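Local coordinates for protein acarbose Kinase Mak1 (Uncultured bacterium, PDB 6WB4) that is a pfkB-family carbohydrate kinase that phosphorylates the antidiabetic drug acarbose, probably with ATP as donor, a route to resistance encoded in the human microbiome, at residues R175-G186 with G197-L208; S268-H276 with A286-A297. One frame throughout, in Å; residues are numbered along the deposited sequence.

Interaction 1: R175-G186 with G197-L208; sequences RSTSTDLHDWDG and GADYVFVSAAAL. With AC1 (4,6-dideoxy-4-{[(1S,4R,5S,6S)-4,5,6-trihydroxy-3-(hydroxymethyl)cyclohex-2-en-1-yl]amino}-alpha-D-glucopyranose), chain D; ATP (adenosine-5'-triphosphate), chain H.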
loop_
_atom_site.group_PDB
_atom_site.type_symbol
_atom_site.label_atom_id
_atom_site.label_comp_id
_atom_site.label_asym_id
_atom_site.label_seq_id
_atom_site.Cartn_x
_atom_site.Cartn_y
_atom_site.Cartn_z
ATOM N N ARG B 175 -36.298 12.456 -5.039
ATOM C CA ARG B 175 -35.690 11.197 -5.460
ATOM C C ARG B 175 -35.794 10.190 -4.327
ATOM O O ARG B 175 -35.768 10.569 -3.149
ATOM C CB ARG B 175 -34.222 11.381 -5.853
ATOM C CG ARG B 175 -33.981 12.472 -6.875
ATOM C CD ARG B 175 -34.811 12.218 -8.126
ATOM N NE ARG B 175 -34.486 13.145 -9.204
ATOM C CZ ARG B 175 -35.073 13.134 -10.396
ATOM N NH1 ARG B 175 -36.022 12.244 -10.657
ATOM N NH2 ARG B 175 -34.710 14.009 -11.324
ATOM N N SER B 176 -35.937 8.912 -4.673
ATOM C CA SER B 176 -35.842 7.868 -3.657
ATOM C C SER B 176 -34.366 7.726 -3.295
ATOM O O SER B 176 -33.473 7.899 -4.137
ATOM C CB SER B 176 -36.415 6.537 -4.142
ATOM O OG SER B 176 -35.683 6.060 -5.259
ATOM N N THR B 177 -34.113 7.422 -2.034
ATOM C CA THR B 177 -32.764 7.418 -1.521
ATOM C C THR B 177 -32.464 6.116 -0.801
ATOM O O THR B 177 -33.373 5.451 -0.302
ATOM C CB THR B 177 -32.542 8.621 -0.580
ATOM O OG1 THR B 177 -33.581 8.654 0.413
ATOM C CG2 THR B 177 -32.598 9.924 -1.376
ATOM N N SER B 178 -31.190 5.745 -0.777
ATOM C CA SER B 178 -30.745 4.602 0.008
ATOM C C SER B 178 -29.405 4.930 0.649
ATOM O O SER B 178 -28.755 5.913 0.269
ATOM C CB SER B 178 -30.646 3.343 -0.859
ATOM O OG SER B 178 -29.691 3.503 -1.897
ATOM N N THR B 179 -29.014 4.136 1.642
ATOM C CA THR B 179 -27.699 4.279 2.256
ATOM C C THR B 179 -27.298 2.983 2.953
ATOM O O THR B 179 -28.152 2.191 3.349
ATOM C CB THR B 179 -27.648 5.434 3.290
ATOM O OG1 THR B 179 -26.297 5.622 3.734
ATOM C CG2 THR B 179 -28.532 5.124 4.500
ATOM N N ASP B 180 -25.996 2.776 3.119
ATOM C CA ASP B 180 -25.503 1.572 3.769
ATOM C C ASP B 180 -24.729 1.968 5.023
ATOM O O ASP B 180 -23.609 2.464 4.943
ATOM C CB ASP B 180 -24.621 0.769 2.817
ATOM C CG ASP B 180 -24.269 -0.606 3.358
ATOM O OD1 ASP B 180 -24.469 -0.854 4.566
ATOM O OD2 ASP B 180 -23.768 -1.436 2.571
ATOM N N LEU B 181 -25.327 1.733 6.183
ATOM C CA LEU B 181 -24.746 2.176 7.449
ATOM C C LEU B 181 -23.551 1.324 7.875
ATOM O O LEU B 181 -22.792 1.708 8.763
ATOM C CB LEU B 181 -25.815 2.145 8.540
ATOM C CG LEU B 181 -26.989 3.068 8.239
ATOM C CD1 LEU B 181 -27.984 3.028 9.363
ATOM C CD2 LEU B 181 -26.481 4.489 8.051
ATOM N N HIS B 182 -23.376 0.188 7.208
ATOM C CA HIS B 182 -22.327 -0.770 7.540
ATOM C C HIS B 182 -22.365 -1.134 9.016
ATOM O O HIS B 182 -23.444 -1.266 9.600
ATOM C CB HIS B 182 -20.962 -0.208 7.139
ATOM C CG HIS B 182 -20.884 0.149 5.691
ATOM N ND1 HIS B 182 -20.904 -0.799 4.690
ATOM C CD2 HIS B 182 -20.837 1.351 5.070
ATOM C CE1 HIS B 182 -20.852 -0.195 3.515
ATOM N NE2 HIS B 182 -20.811 1.109 3.718
ATOM N N ASP B 183 -21.196 -1.305 9.619
ATOM C CA ASP B 183 -21.138 -1.668 11.028
ATOM C C ASP B 183 -21.462 -0.456 11.895
ATOM O O ASP B 183 -20.583 0.306 12.281
ATOM C CB ASP B 183 -19.762 -2.239 11.371
ATOM C CG ASP B 183 -18.644 -1.308 10.973
ATOM O OD1 ASP B 183 -18.852 -0.560 10.000
ATOM O OD2 ASP B 183 -17.582 -1.301 11.629
ATOM N N TRP B 184 -22.741 -0.298 12.210
ATOM C CA TRP B 184 -23.206 0.794 13.056
ATOM C C TRP B 184 -23.747 0.178 14.333
ATOM O O TRP B 184 -24.437 -0.835 14.276
ATOM C CB TRP B 184 -24.281 1.618 12.335
ATOM C CG TRP B 184 -24.816 2.783 13.128
ATOM C CD1 TRP B 184 -24.089 3.714 13.802
ATOM C CD2 TRP B 184 -26.198 3.137 13.319
ATOM N NE1 TRP B 184 -24.926 4.628 14.403
ATOM C CE2 TRP B 184 -26.224 4.293 14.125
ATOM C CE3 TRP B 184 -27.411 2.585 12.894
ATOM C CZ2 TRP B 184 -27.417 4.908 14.512
ATOM C CZ3 TRP B 184 -28.597 3.200 13.278
ATOM C CH2 TRP B 184 -28.588 4.347 14.076
ATOM N N ASP B 185 -23.423 0.763 15.485
ATOM C CA ASP B 185 -23.814 0.159 16.761
ATOM C C ASP B 185 -25.241 0.515 17.140
ATOM O O ASP B 185 -25.812 -0.067 18.066
ATOM C CB ASP B 185 -22.876 0.585 17.896
ATOM C CG ASP B 185 -22.667 2.089 17.961
ATOM O OD1 ASP B 185 -23.594 2.850 17.613
ATOM O OD2 ASP B 185 -21.579 2.509 18.409
ATOM N N GLY B 186 -25.805 1.490 16.436
ATOM C CA GLY B 186 -27.160 1.927 16.710
ATOM C C GLY B 186 -27.173 3.033 17.748
ATOM O O GLY B 186 -28.235 3.507 18.140
ATOM N N GLY B 197 -32.681 9.520 7.461
ATOM C CA GLY B 197 -32.870 10.374 6.306
ATOM C C GLY B 197 -33.077 9.669 4.976
ATOM O O GLY B 197 -33.397 10.321 3.981
ATOM N N ALA B 198 -32.909 8.351 4.943
ATOM C CA ALA B 198 -33.021 7.637 3.674
ATOM C C ALA B 198 -34.273 6.776 3.611
ATOM O O ALA B 198 -34.774 6.306 4.629
ATOM C CB ALA B 198 -31.779 6.778 3.430
ATOM N N ASP B 199 -34.757 6.558 2.396
ATOM C CA ASP B 199 -35.958 5.763 2.168
ATOM C C ASP B 199 -35.664 4.280 2.377
ATOM O O ASP B 199 -36.465 3.559 2.971
ATOM C CB ASP B 199 -36.518 6.020 0.758
ATOM C CG ASP B 199 -36.900 7.481 0.536
ATOM O OD1 ASP B 199 -37.684 8.027 1.343
ATOM O OD2 ASP B 199 -36.404 8.098 -0.430
ATOM N N TYR B 200 -34.535 3.816 1.855
ATOM C CA TYR B 200 -34.160 2.416 2.007
ATOM C C TYR B 200 -32.862 2.330 2.793
ATOM O O TYR B 200 -31.814 2.769 2.320
ATOM C CB TYR B 200 -34.009 1.722 0.646
ATOM C CG TYR B 200 -34.985 2.199 -0.412
ATOM C CD1 TYR B 200 -36.340 2.344 -0.132
ATOM C CD2 TYR B 200 -34.549 2.510 -1.691
ATOM C CE1 TYR B 200 -37.229 2.786 -1.092
ATOM C CE2 TYR B 200 -35.434 2.955 -2.660
ATOM C CZ TYR B 200 -36.773 3.090 -2.352
ATOM O OH TYR B 200 -37.657 3.536 -3.307
ATOM N N VAL B 201 -32.929 1.769 3.994
ATOM C CA VAL B 201 -31.762 1.719 4.865
ATOM C C VAL B 201 -31.171 0.316 4.924
ATOM O O VAL B 201 -31.889 -0.659 5.139
ATOM C CB VAL B 201 -32.112 2.181 6.301
ATOM C CG1 VAL B 201 -30.904 2.050 7.243
ATOM C CG2 VAL B 201 -32.676 3.606 6.289
ATOM N N PHE B 202 -29.862 0.225 4.708
ATOM C CA PHE B 202 -29.143 -1.039 4.827
ATOM C C PHE B 202 -28.149 -0.919 5.974
ATOM O O PHE B 202 -27.493 0.113 6.130
ATOM C CB PHE B 202 -28.416 -1.404 3.524
ATOM C CG PHE B 202 -29.328 -1.561 2.331
ATOM C CD1 PHE B 202 -29.707 -0.458 1.579
ATOM C CD2 PHE B 202 -29.818 -2.811 1.969
ATOM C CE1 PHE B 202 -30.552 -0.604 0.479
ATOM C CE2 PHE B 202 -30.662 -2.962 0.870
ATOM C CZ PHE B 202 -31.027 -1.860 0.127
ATOM N N VAL B 203 -28.032 -1.967 6.777
ATOM C CA VAL B 203 -27.084 -1.945 7.882
ATOM C C VAL B 203 -26.574 -3.349 8.194
ATOM O O VAL B 203 -27.289 -4.338 8.009
ATOM C CB VAL B 203 -27.714 -1.317 9.147
ATOM C CG1 VAL B 203 -28.930 -2.124 9.592
ATOM C CG2 VAL B 203 -26.678 -1.190 10.276
ATOM N N SER B 204 -25.320 -3.423 8.631
ATOM C CA SER B 204 -24.700 -4.674 9.045
ATOM C C SER B 204 -25.177 -5.084 10.421
ATOM O O SER B 204 -25.465 -4.230 11.261
ATOM C CB SER B 204 -23.179 -4.544 9.045
ATOM O OG SER B 204 -22.573 -5.742 9.498
ATOM N N ALA B 205 -25.288 -6.388 10.650
ATOM C CA ALA B 205 -25.633 -6.892 11.980
ATOM C C ALA B 205 -24.428 -6.877 12.915
ATOM O O ALA B 205 -24.582 -6.848 14.134
ATOM C CB ALA B 205 -26.201 -8.292 11.886
ATOM N N ALA B 206 -23.237 -6.882 12.321
ATOM C CA ALA B 206 -21.971 -7.120 13.020
ATOM C C ALA B 206 -21.789 -6.385 14.350
ATOM O O ALA B 206 -21.280 -6.963 15.311
ATOM C CB ALA B 206 -20.812 -6.773 12.087
ATOM N N ALA B 207 -22.228 -5.132 14.415
ATOM C CA ALA B 207 -21.997 -4.310 15.599
ATOM C C ALA B 207 -23.307 -3.871 16.244
ATOM O O ALA B 207 -23.340 -2.916 17.018
ATOM C CB ALA B 207 -21.151 -3.099 15.243
ATOM N N LEU B 208 -24.384 -4.571 15.912
ATOM C CA LEU B 208 -25.725 -4.145 16.277
ATOM C C LEU B 208 -26.176 -4.709 17.613
ATOM O O LEU B 208 -26.560 -5.869 17.714
ATOM C CB LEU B 208 -26.702 -4.539 15.165
ATOM C CG LEU B 208 -27.783 -3.544 14.728
ATOM C CD1 LEU B 208 -27.261 -2.128 14.595
ATOM C CD2 LEU B 208 -28.313 -4.018 13.392
HETATM C C1 AC1 D . -17.900 3.336 8.308
HETATM O O2 AC1 D . -17.379 1.933 10.217
HETATM C C2 AC1 D . -17.593 1.930 8.798
HETATM C C4A AC1 D . -13.806 -2.210 4.418
HETATM C C3 AC1 D . -16.384 1.330 8.090
HETATM O O3 AC1 D . -16.366 -0.077 8.374
HETATM C C4 AC1 D . -16.412 1.544 6.573
HETATM N N4A AC1 D . -15.061 1.421 6.045
HETATM C C5 AC1 D . -16.989 2.895 6.137
HETATM O O5 AC1 D . -18.130 3.274 6.902
HETATM C C6 AC1 D . -17.430 2.855 4.679
HETATM C C1B AC1 D . -14.447 0.108 5.922
HETATM C C2B AC1 D . -13.251 0.138 4.957
HETATM O O2B AC1 D . -13.079 1.454 4.411
HETATM C C3B AC1 D . -13.367 -0.881 3.825
HETATM O O3B AC1 D . -12.119 -1.010 3.126
HETATM O O4 AC1 D . -13.707 -3.276 3.469
HETATM C C5B AC1 D . -15.227 -1.970 4.793
HETATM C C7B AC1 D . -15.504 -0.911 5.548
HETATM C C6B AC1 D . -16.347 -2.854 4.310
HETATM O O6B AC1 D . -17.409 -2.017 3.827
HETATM P PG ATP H . -19.231 -4.852 3.755
HETATM O O1G ATP H . -18.025 -5.763 3.778
HETATM O O2G ATP H . -19.396 -3.991 4.986
HETATM O O3G ATP H . -19.432 -4.122 2.449
HETATM P PB ATP H . -20.798 -6.728 5.153
HETATM O O1B ATP H . -19.545 -7.468 5.561
HETATM O O2B ATP H . -21.515 -5.843 6.147
HETATM O O3B ATP H . -20.481 -5.865 3.828
HETATM P PA ATP H . -22.340 -9.070 5.432
HETATM O O1A ATP H . -23.166 -8.574 6.596
HETATM O O2A ATP H . -21.147 -9.963 5.690
HETATM O O3A ATP H . -21.855 -7.795 4.575
HETATM O "O5'" ATP H . -23.315 -9.810 4.378
HETATM C "C5'" ATP H . -24.122 -9.042 3.480
HETATM C "C4'" ATP H . -25.071 -9.917 2.659
HETATM O "O4'" ATP H . -24.354 -10.683 1.685
HETATM C "C3'" ATP H . -25.861 -10.901 3.509
HETATM O "O3'" ATP H . -27.186 -10.427 3.749
HETATM C "C2'" ATP H . -25.904 -12.179 2.697
HETATM O "O2'" ATP H . -27.169 -12.327 2.041
HETATM C "C1'" ATP H . -24.786 -12.046 1.678
HETATM N N9 ATP H . -23.692 -12.889 2.209
HETATM C C8 ATP H . -22.600 -12.442 2.861
HETATM N N7 ATP H . -21.796 -13.467 3.239
HETATM C C5 ATP H . -22.388 -14.605 2.827
HETATM C C6 ATP H . -22.075 -16.047 2.897
HETATM N N6 ATP H . -20.943 -16.478 3.498
HETATM N N1 ATP H . -22.957 -16.908 2.342
HETATM C C2 ATP H . -24.085 -16.483 1.739
HETATM N N3 ATP H . -24.433 -15.190 1.637
HETATM C C4 ATP H . -23.639 -14.221 2.151
#

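Interaction 2: S268-H276 with A286-A297; sequences SFVAAFLCH and AARAGAVGGAWA. With ATP (adenosine-5'-triphosphate), chain H.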
loop_
_atom_site.group_PDB
_atom_site.type_symbol
_atom_site.label_atom_id
_atom_site.label_comp_id
_atom_site.label_asym_id
_atom_site.label_seq_id
_atom_site.Cartn_x
_atom_site.Cartn_y
_atom_site.Cartn_z
ATOM N N SER B 268 -22.967 -5.874 -3.255
ATOM C CA SER B 268 -23.720 -6.599 -4.266
ATOM C C SER B 268 -25.165 -6.837 -3.857
ATOM O O SER B 268 -26.069 -6.830 -4.699
ATOM C CB SER B 268 -23.038 -7.923 -4.583
ATOM O OG SER B 268 -21.791 -7.664 -5.201
ATOM N N PHE B 269 -25.385 -7.054 -2.565
ATOM C CA PHE B 269 -26.738 -7.208 -2.078
ATOM C C PHE B 269 -27.497 -5.935 -2.440
ATOM O O PHE B 269 -28.571 -5.997 -3.029
ATOM C CB PHE B 269 -26.769 -7.457 -0.566
ATOM C CG PHE B 269 -28.134 -7.841 -0.038
ATOM C CD1 PHE B 269 -29.143 -6.893 0.088
ATOM C CD2 PHE B 269 -28.399 -9.141 0.354
ATOM C CE1 PHE B 269 -30.387 -7.242 0.567
ATOM C CE2 PHE B 269 -29.647 -9.495 0.838
ATOM C CZ PHE B 269 -30.641 -8.547 0.941
ATOM N N VAL B 270 -26.911 -4.787 -2.109
ATOM C CA VAL B 270 -27.552 -3.496 -2.337
ATOM C C VAL B 270 -27.812 -3.259 -3.831
ATOM O O VAL B 270 -28.937 -2.939 -4.218
ATOM C CB VAL B 270 -26.697 -2.334 -1.749
ATOM C CG1 VAL B 270 -27.275 -1.001 -2.125
ATOM C CG2 VAL B 270 -26.607 -2.441 -0.210
ATOM N N ALA B 271 -26.791 -3.451 -4.669
ATOM C CA ALA B 271 -26.918 -3.204 -6.114
ATOM C C ALA B 271 -28.066 -3.999 -6.743
ATOM O O ALA B 271 -28.870 -3.449 -7.501
ATOM C CB ALA B 271 -25.618 -3.515 -6.824
ATOM N N ALA B 272 -28.135 -5.292 -6.428
ATOM C CA ALA B 272 -29.194 -6.150 -6.952
ATOM C C ALA B 272 -30.550 -5.822 -6.327
ATOM O O ALA B 272 -31.566 -5.830 -7.022
ATOM C CB ALA B 272 -28.852 -7.620 -6.728
ATOM N N PHE B 273 -30.569 -5.545 -5.023
ATOM C CA PHE B 273 -31.802 -5.133 -4.348
ATOM C C PHE B 273 -32.368 -3.898 -5.038
ATOM O O PHE B 273 -33.533 -3.866 -5.428
ATOM C CB PHE B 273 -31.559 -4.831 -2.865
ATOM C CG PHE B 273 -32.829 -4.562 -2.075
ATOM C CD1 PHE B 273 -33.539 -3.375 -2.236
ATOM C CD2 PHE B 273 -33.301 -5.495 -1.160
ATOM C CE1 PHE B 273 -34.702 -3.136 -1.518
ATOM C CE2 PHE B 273 -34.463 -5.258 -0.437
ATOM C CZ PHE B 273 -35.161 -4.077 -0.612
ATOM N N LEU B 274 -31.530 -2.877 -5.170
ATOM C CA LEU B 274 -31.944 -1.632 -5.789
ATOM C C LEU B 274 -32.486 -1.838 -7.196
ATOM O O LEU B 274 -33.530 -1.292 -7.546
ATOM C CB LEU B 274 -30.778 -0.642 -5.826
ATOM C CG LEU B 274 -30.310 -0.156 -4.454
ATOM C CD1 LEU B 274 -29.210 0.874 -4.613
ATOM C CD2 LEU B 274 -31.486 0.390 -3.640
ATOM N N CYS B 275 -31.791 -2.644 -7.994
ATOM C CA CYS B 275 -32.184 -2.843 -9.386
ATOM C C CYS B 275 -33.545 -3.515 -9.486
ATOM O O CYS B 275 -34.393 -3.087 -10.273
ATOM C CB CYS B 275 -31.125 -3.648 -10.137
ATOM S SG CYS B 275 -29.720 -2.627 -10.641
ATOM N N HIS B 276 -33.760 -4.545 -8.674
ATOM C CA HIS B 276 -35.041 -5.229 -8.666
ATOM C C HIS B 276 -36.161 -4.323 -8.170
ATOM O O HIS B 276 -37.200 -4.202 -8.816
ATOM C CB HIS B 276 -34.980 -6.472 -7.788
ATOM C CG HIS B 276 -36.143 -7.394 -7.975
ATOM N ND1 HIS B 276 -37.329 -7.247 -7.286
ATOM C CD2 HIS B 276 -36.300 -8.483 -8.765
ATOM C CE1 HIS B 276 -38.165 -8.205 -7.645
ATOM N NE2 HIS B 276 -37.567 -8.967 -8.541
ATOM N N ALA B 286 -37.298 -8.123 -3.910
ATOM C CA ALA B 286 -36.094 -7.304 -4.021
ATOM C C ALA B 286 -35.036 -7.809 -3.045
ATOM O O ALA B 286 -33.836 -7.755 -3.323
ATOM C CB ALA B 286 -36.408 -5.839 -3.765
ATOM N N ALA B 287 -35.491 -8.305 -1.901
ATOM C CA ALA B 287 -34.591 -8.880 -0.913
ATOM C C ALA B 287 -33.935 -10.154 -1.437
ATOM O O ALA B 287 -32.739 -10.368 -1.228
ATOM C CB ALA B 287 -35.333 -9.160 0.381
ATOM N N ARG B 288 -34.709 -10.996 -2.121
ATOM C CA ARG B 288 -34.165 -12.238 -2.669
ATOM C C ARG B 288 -33.206 -11.959 -3.815
ATOM O O ARG B 288 -32.186 -12.637 -3.956
ATOM C CB ARG B 288 -35.278 -13.185 -3.117
ATOM C CG ARG B 288 -35.596 -14.263 -2.078
ATOM C CD ARG B 288 -36.566 -15.313 -2.592
ATOM N NE ARG B 288 -35.883 -16.406 -3.281
ATOM C CZ ARG B 288 -36.133 -16.773 -4.535
ATOM N NH1 ARG B 288 -37.058 -16.142 -5.244
ATOM N NH2 ARG B 288 -35.461 -17.776 -5.078
ATOM N N ALA B 289 -33.513 -10.951 -4.622
ATOM C CA ALA B 289 -32.563 -10.516 -5.639
ATOM C C ALA B 289 -31.266 -10.128 -4.944
ATOM O O ALA B 289 -30.182 -10.522 -5.373
ATOM C CB ALA B 289 -33.116 -9.349 -6.451
ATOM N N GLY B 290 -31.402 -9.377 -3.849
ATOM C CA GLY B 290 -30.276 -8.952 -3.031
ATOM C C GLY B 290 -29.453 -10.132 -2.563
ATOM O O GLY B 290 -28.220 -10.091 -2.621
ATOM N N ALA B 291 -30.123 -11.184 -2.091
ATOM C CA ALA B 291 -29.420 -12.391 -1.637
ATOM C C ALA B 291 -28.628 -13.069 -2.764
ATOM O O ALA B 291 -27.503 -13.529 -2.532
ATOM C CB ALA B 291 -30.402 -13.375 -1.031
ATOM N N VAL B 292 -29.201 -13.111 -3.975
ATOM C CA VAL B 292 -28.518 -13.708 -5.130
ATOM C C VAL B 292 -27.257 -12.914 -5.451
ATOM O O VAL B 292 -26.174 -13.490 -5.640
ATOM C CB VAL B 292 -29.432 -13.790 -6.392
ATOM C CG1 VAL B 292 -28.628 -14.219 -7.616
ATOM C CG2 VAL B 292 -30.610 -14.747 -6.166
ATOM N N GLY B 293 -27.405 -11.593 -5.517
ATOM C CA GLY B 293 -26.265 -10.714 -5.690
ATOM C C GLY B 293 -25.208 -11.011 -4.637
ATOM O O GLY B 293 -24.039 -11.175 -4.966
ATOM N N GLY B 294 -25.631 -11.106 -3.375
ATOM C CA GLY B 294 -24.739 -11.441 -2.282
ATOM C C GLY B 294 -24.018 -12.771 -2.459
ATOM O O GLY B 294 -22.803 -12.861 -2.251
ATOM N N ALA B 295 -24.763 -13.811 -2.832
ATOM C CA ALA B 295 -24.176 -15.136 -3.025
ATOM C C ALA B 295 -23.134 -15.138 -4.137
ATOM O O ALA B 295 -22.093 -15.796 -4.035
ATOM C CB ALA B 295 -25.254 -16.152 -3.326
ATOM N N TRP B 296 -23.415 -14.392 -5.195
ATOM C CA TRP B 296 -22.509 -14.344 -6.327
ATOM C C TRP B 296 -21.164 -13.767 -5.920
ATOM O O TRP B 296 -20.116 -14.370 -6.178
ATOM C CB TRP B 296 -23.110 -13.521 -7.462
ATOM C CG TRP B 296 -22.276 -13.538 -8.692
ATOM C CD1 TRP B 296 -21.309 -12.642 -9.057
ATOM C CD2 TRP B 296 -22.314 -14.529 -9.720
ATOM N NE1 TRP B 296 -20.755 -13.011 -10.268
ATOM C CE2 TRP B 296 -21.354 -14.172 -10.688
ATOM C CE3 TRP B 296 -23.076 -15.685 -9.920
ATOM C CZ2 TRP B 296 -21.140 -14.928 -11.831
ATOM C CZ3 TRP B 296 -22.863 -16.430 -11.053
ATOM C CH2 TRP B 296 -21.903 -16.053 -11.996
ATOM N N ALA B 297 -21.208 -12.622 -5.244
ATOM C CA ALA B 297 -19.997 -11.951 -4.779
ATOM C C ALA B 297 -19.141 -12.869 -3.907
ATOM O O ALA B 297 -17.918 -12.875 -4.018
ATOM C CB ALA B 297 -20.359 -10.685 -4.014
HETATM P PG ATP H . -19.231 -4.852 3.755
HETATM O O1G ATP H . -18.025 -5.763 3.778
HETATM O O2G ATP H . -19.396 -3.991 4.986
HETATM O O3G ATP H . -19.432 -4.122 2.449
HETATM P PB ATP H . -20.798 -6.728 5.153
HETATM O O1B ATP H . -19.545 -7.468 5.561
HETATM O O2B ATP H . -21.515 -5.843 6.147
HETATM O O3B ATP H . -20.481 -5.865 3.828
HETATM P PA ATP H . -22.340 -9.070 5.432
HETATM O O1A ATP H . -23.166 -8.574 6.596
HETATM O O2A ATP H . -21.147 -9.963 5.690
HETATM O O3A ATP H . -21.855 -7.795 4.575
HETATM O "O5'" ATP H . -23.315 -9.810 4.378
HETATM C "C5'" ATP H . -24.122 -9.042 3.480
HETATM C "C4'" ATP H . -25.071 -9.917 2.659
HETATM O "O4'" ATP H . -24.354 -10.683 1.685
HETATM C "C3'" ATP H . -25.861 -10.901 3.509
HETATM O "O3'" ATP H . -27.186 -10.427 3.749
HETATM C "C2'" ATP H . -25.904 -12.179 2.697
HETATM O "O2'" ATP H . -27.169 -12.327 2.041
HETATM C "C1'" ATP H . -24.786 -12.046 1.678
HETATM N N9 ATP H . -23.692 -12.889 2.209
HETATM C C8 ATP H . -22.600 -12.442 2.861
HETATM N N7 ATP H . -21.796 -13.467 3.239
HETATM C C5 ATP H . -22.388 -14.605 2.827
HETATM C C6 ATP H . -22.075 -16.047 2.897
HETATM N N6 ATP H . -20.943 -16.478 3.498
HETATM N N1 ATP H . -22.957 -16.908 2.342
HETATM C C2 ATP H . -24.085 -16.483 1.739
HETATM N N3 ATP H . -24.433 -15.190 1.637
HETATM C C4 ATP H . -23.639 -14.221 2.151
#

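Interaction 1: R175-G186 with G197-L208
Asp199 grips Thr177 at the start of two parallel neighbours in the central sheet. Its OD2 takes the backbone N-H of Thr177 on the anti lone pair (2.9 Å to N) and a weak bond from Thr177 OG1. That same OG1 accepts from Asp199 N at 3.1 Å, because chi1 of 52° sets the hydroxyl between backbone N and carbonyl carbon, facing the incoming loop. Asp199 OD1 turns to a salt bridge with Arg223.

Backbone bonds then join strands 176-180 and 200-204. Thr179 O receives Phe202 N at 2.9 Å, while Leu181 N reaches Phe202 O at 2.7 Å. His182 O takes Ser204 N from well above its carbonyl plane, where the regular pairing gives way to loop.

Apolar contacts are few: Leu181 CD1 crosses Val201 CG1 at 3.7 Å, and Leu181 CB meets Val203 CG2.

At the C-terminal ends, Asp180 OD1 accepts from His182 N in an Asx turn. Asp183 OD1 accepts a hydrogen bond from AC1 O3 at 3.0 Å and a weak one from AC1 O2; His182 ND1 lies 3.5 Å from ATP O2G. The strand pairing thus probably helps hold His182 between AC1 and the ATP phosphates and Asp183 against AC1.

Interaction 2: S268-H276 with A286-A297
Phe269 lays its ring flat over the backbone of Gly290: the glycine CA sits 3.7 Å from the centroid of the Phe269 ring and 4° off its normal, a CH-pi contact. CG stands anti to the backbone N (chi1 -171°), which swings the ring across to the neighbouring helix. Gly290 O lies 3.3 Å from Phe269 CA in a CA-H...O contact, and Phe269 O receives the CA of Gly290 in return.

One turn on, Phe273 repeats the pose over a methyl group. Ala286 CB is centred over one face, 3.7 Å from the centroid of the Phe273 ring, while the ring carbon CE2 comes beside Ala287. His276 reaches the other flank of Ala286, its CB meeting Ala289 CB at 3.7 Å and its ring oblique to that methyl.

Between these aromatic groups, Ala272 CB rests on Ala289 O at 3.5 Å. At the opposite end of the contact from His276, Ser268 CB faces Gly293 O, and Ser268 OG lies 3.5 Å from the methyl CB of Ala297.

The segment axes approach to 6.9 Å at 145°, an inclined antiparallel helix pair closely packed through glycine and alanine. It belongs to the nucleotide side of the ribokinase-like fold: Phe269 lies in the ATP pocket, its ring edge toward ATP O2', and Gly294 passes close to the ribose.

Interaction 1 supplies sheet strands and interaction 2 the helix pair on one side of that sheet; their centres lie about 15 Å apart. Helix segment 268-276 makes the junction. Phe273 meets Phe202 edge-to-face, with Phe273 CD1 3.8 Å from Phe202 CZ, and Val270 CG2 reaches Phe202 CG, also at 3.8 Å. Farther back along the strand, Leu274 CD1 packs 3.8 Å from Ser178 OG, which is hydrogen-bonded to His156 ND1. Both contacts border ATP at different points: Ser204 OG of interaction 1 is 3.5 Å from ATP O2B, whereas Phe269 CD2 of interaction 2 is 3.8 Å from ATP O2'. Phosphates and ribose thus lie against two connected layers, with the AC1 unit of acarbose beside interaction 1.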